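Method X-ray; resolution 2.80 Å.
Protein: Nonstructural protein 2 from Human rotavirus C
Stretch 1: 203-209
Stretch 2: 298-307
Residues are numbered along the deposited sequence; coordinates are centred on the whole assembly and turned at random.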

# COMPACT_ATOMS: atom_id res chain seq x y z
N ALA A 203 20.79 -42.66 18.38
CA ALA A 203 20.25 -43.65 17.45
C ALA A 203 18.78 -43.88 17.75
O ALA A 203 17.95 -43.96 16.84
N ALA A 204 18.47 -43.99 19.03
CA ALA A 204 17.11 -44.20 19.49
C ALA A 204 16.34 -42.90 19.28
O ALA A 204 15.18 -42.92 18.89
N TYR A 205 17.01 -41.77 19.52
CA TYR A 205 16.36 -40.49 19.34
C TYR A 205 15.83 -40.31 17.93
O TYR A 205 14.68 -39.91 17.75
N ILE A 206 16.65 -40.59 16.92
CA ILE A 206 16.17 -40.40 15.56
C ILE A 206 15.22 -41.49 15.08
O ILE A 206 14.50 -41.30 14.10
N ARG A 207 15.21 -42.63 15.75
CA ARG A 207 14.30 -43.68 15.33
C ARG A 207 12.89 -43.24 15.62
O ARG A 207 11.99 -43.42 14.80
N TYR A 208 12.69 -42.63 16.78
CA TYR A 208 11.37 -42.15 17.17
C TYR A 208 10.99 -40.80 16.54
O TYR A 208 9.83 -40.59 16.17
N ASN A 209 11.95 -39.89 16.40
CA ASN A 209 11.69 -38.56 15.83
C ASN A 209 11.77 -38.43 14.31
O ASN A 209 11.27 -37.46 13.75
N ALA A 298 15.45 -49.24 23.04
CA ALA A 298 15.73 -47.87 23.41
C ALA A 298 14.68 -46.93 22.82
O ALA A 298 14.30 -45.95 23.47
N THR A 299 14.19 -47.22 21.61
CA THR A 299 13.19 -46.35 21.01
C THR A 299 11.79 -46.56 21.61
O THR A 299 11.02 -45.61 21.74
N ASN A 300 11.45 -47.79 21.97
CA ASN A 300 10.14 -48.05 22.58
C ASN A 300 10.12 -47.33 23.94
O ASN A 300 9.10 -46.81 24.37
N LYS A 301 11.27 -47.33 24.60
CA LYS A 301 11.44 -46.68 25.90
C LYS A 301 11.16 -45.17 25.78
O LYS A 301 10.62 -44.57 26.72
N ILE A 302 11.54 -44.58 24.65
CA ILE A 302 11.31 -43.15 24.45
C ILE A 302 9.82 -42.93 24.40
O ILE A 302 9.30 -42.04 25.07
N GLU A 303 9.14 -43.74 23.60
CA GLU A 303 7.70 -43.62 23.47
C GLU A 303 7.05 -43.77 24.82
O GLU A 303 6.20 -42.97 25.20
N SER A 304 7.45 -44.80 25.55
CA SER A 304 6.90 -45.07 26.87
C SER A 304 7.12 -43.90 27.84
O SER A 304 6.17 -43.36 28.39
N ASP A 305 8.38 -43.51 28.04
CA ASP A 305 8.71 -42.41 28.95
C ASP A 305 7.99 -41.16 28.55
O ASP A 305 7.71 -40.31 29.38
N LEU A 306 7.70 -41.04 27.27
CA LEU A 306 7.01 -39.88 26.76
C LEU A 306 5.52 -39.96 27.12
O LEU A 306 4.87 -38.94 27.33
N ILE A 307 4.99 -41.17 27.20
CA ILE A 307 3.58 -41.36 27.54
C ILE A 307 3.29 -41.01 28.99
O ILE A 307 2.22 -40.50 29.31

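Two helices of one chain cross here at 63°, their axes 8.5 Å apart at closest approach, and small residues mark the point where the backbones come nearest: the CA atoms of Ala 204 and Thr 299 lie 4.7 Å apart. Reading along the second helix, Ala 298 opens the contact. Its methyl points toward the first helix and meets another methyl, CB of Ala 298 lying 3.5 Å from CB of Ala 204.

Thr 299 follows with chi1 in the p well and is the most covered residue of its helix. Its CG2 sits in a shallow groove, 3.4 Å from CA of Ala 204 and 3.2 Å from CB of Arg 207, so the arginine contributes aliphatic carbon to this wall. OG1 of Thr 299 is hydrogen-bonded to a residue just outside the stretch. Asn 300 and Lys 301 take no part in the packing; Lys 301 instead forms a salt bridge along its own helix, NZ to OD1 of Asp 305 at 3.3 Å.

One turn after Ala 298, Ile 302 points inward as an m,t rotamer. Its CD1 reaches the backbone, 3.4 Å from O of Ala 204 and 3.8 Å from CA of Tyr 205, while its CG2 lies 3.7 Å from CD2 of Tyr 208. That tyrosine, with chi1 t, contributes the largest covered area and runs along the second helix. Glu 303, extended with chi1 and chi2 both t, points sideways yet offers its CG to CE1 of Tyr 208 at 4.0 Å. Leu 306, t,p, closes the row, with CD2 3.5 Å from CE2 and 3.4 Å from OH of Tyr 208.

No hydrogen bond joins the stretches. The rule is steric: small side chains where the helices are closest, and one long aromatic spanning the gap as they diverge.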

# COMPACT_ATOMS: atom_id res chain seq x y z
CB ALA A 203 21.02 -44.96 17.60
CB ALA A 204 17.10 -44.58 20.95
CB TYR A 205 17.29 -39.32 19.65
CG TYR A 205 16.61 -37.98 19.45
CD1 TYR A 205 15.85 -37.41 20.46
CD2 TYR A 205 16.63 -37.35 18.20
CE1 TYR A 205 15.12 -36.23 20.24
CE2 TYR A 205 15.90 -36.17 17.97
CZ TYR A 205 15.15 -35.63 18.99
OH TYR A 205 14.41 -34.50 18.75
CB ILE A 206 17.33 -40.25 14.53
CG1 ILE A 206 18.25 -41.46 14.58
CG2 ILE A 206 18.09 -38.96 14.78
CD1 ILE A 206 19.36 -41.41 13.56
CB ARG A 207 14.57 -44.99 16.06
CG ARG A 207 15.57 -45.89 15.37
CD ARG A 207 15.17 -47.35 15.57
NE ARG A 207 14.47 -47.88 14.40
CZ ARG A 207 13.65 -48.93 14.42
NH1 ARG A 207 13.42 -49.58 15.55
NH2 ARG A 207 13.08 -49.33 13.29
CB TYR A 208 11.28 -42.09 18.70
CG TYR A 208 9.95 -41.60 19.20
CD1 TYR A 208 8.82 -42.42 19.19
CD2 TYR A 208 9.81 -40.29 19.65
CE1 TYR A 208 7.58 -41.94 19.61
CE2 TYR A 208 8.58 -39.81 20.08
CZ TYR A 208 7.47 -40.63 20.05
OH TYR A 208 6.25 -40.13 20.46
CB ASN A 209 12.63 -37.53 16.46
CG ASN A 209 12.24 -37.20 17.87
OD1 ASN A 209 11.32 -36.40 18.10
ND2 ASN A 209 12.91 -37.82 18.85
CB ALA A 298 17.12 -47.48 22.94
CB THR A 299 13.14 -46.51 19.47
OG1 THR A 299 12.62 -47.79 19.13
CG2 THR A 299 14.52 -46.39 18.90
CB ASN A 300 9.91 -49.55 22.81
CG ASN A 300 9.91 -50.35 21.52
OD1 ASN A 300 9.29 -49.96 20.54
ND2 ASN A 300 10.60 -51.49 21.53
CB LYS A 301 12.86 -46.95 26.41
CG LYS A 301 13.25 -46.26 27.71
CD LYS A 301 12.48 -46.77 28.91
CE LYS A 301 12.95 -46.07 30.20
NZ LYS A 301 12.26 -46.56 31.42
CB ILE A 302 11.91 -42.63 23.14
CG1 ILE A 302 13.44 -42.61 23.23
CG2 ILE A 302 11.39 -41.21 22.85
CD1 ILE A 302 14.10 -42.06 22.00
CB GLU A 303 7.15 -44.70 22.54
CG GLU A 303 5.72 -44.42 22.18
CD GLU A 303 5.10 -45.51 21.35
OE1 GLU A 303 5.72 -45.90 20.34
OE2 GLU A 303 3.98 -45.96 21.71
CB SER A 304 7.53 -46.34 27.44
OG SER A 304 7.00 -46.64 28.73
CB ASP A 305 10.21 -42.13 28.95
CG ASP A 305 11.01 -43.25 29.56
OD1 ASP A 305 10.53 -43.83 30.55
OD2 ASP A 305 12.12 -43.53 29.06
CB LEU A 306 7.22 -39.79 25.25
CG LEU A 306 7.05 -38.40 24.62
CD1 LEU A 306 7.85 -37.39 25.41
CD2 LEU A 306 7.51 -38.44 23.17
CB ILE A 307 3.11 -42.81 27.29
CG1 ILE A 307 3.05 -43.10 25.79
CG2 ILE A 307 1.76 -43.04 27.95
CD1 ILE A 307 2.84 -44.55 25.46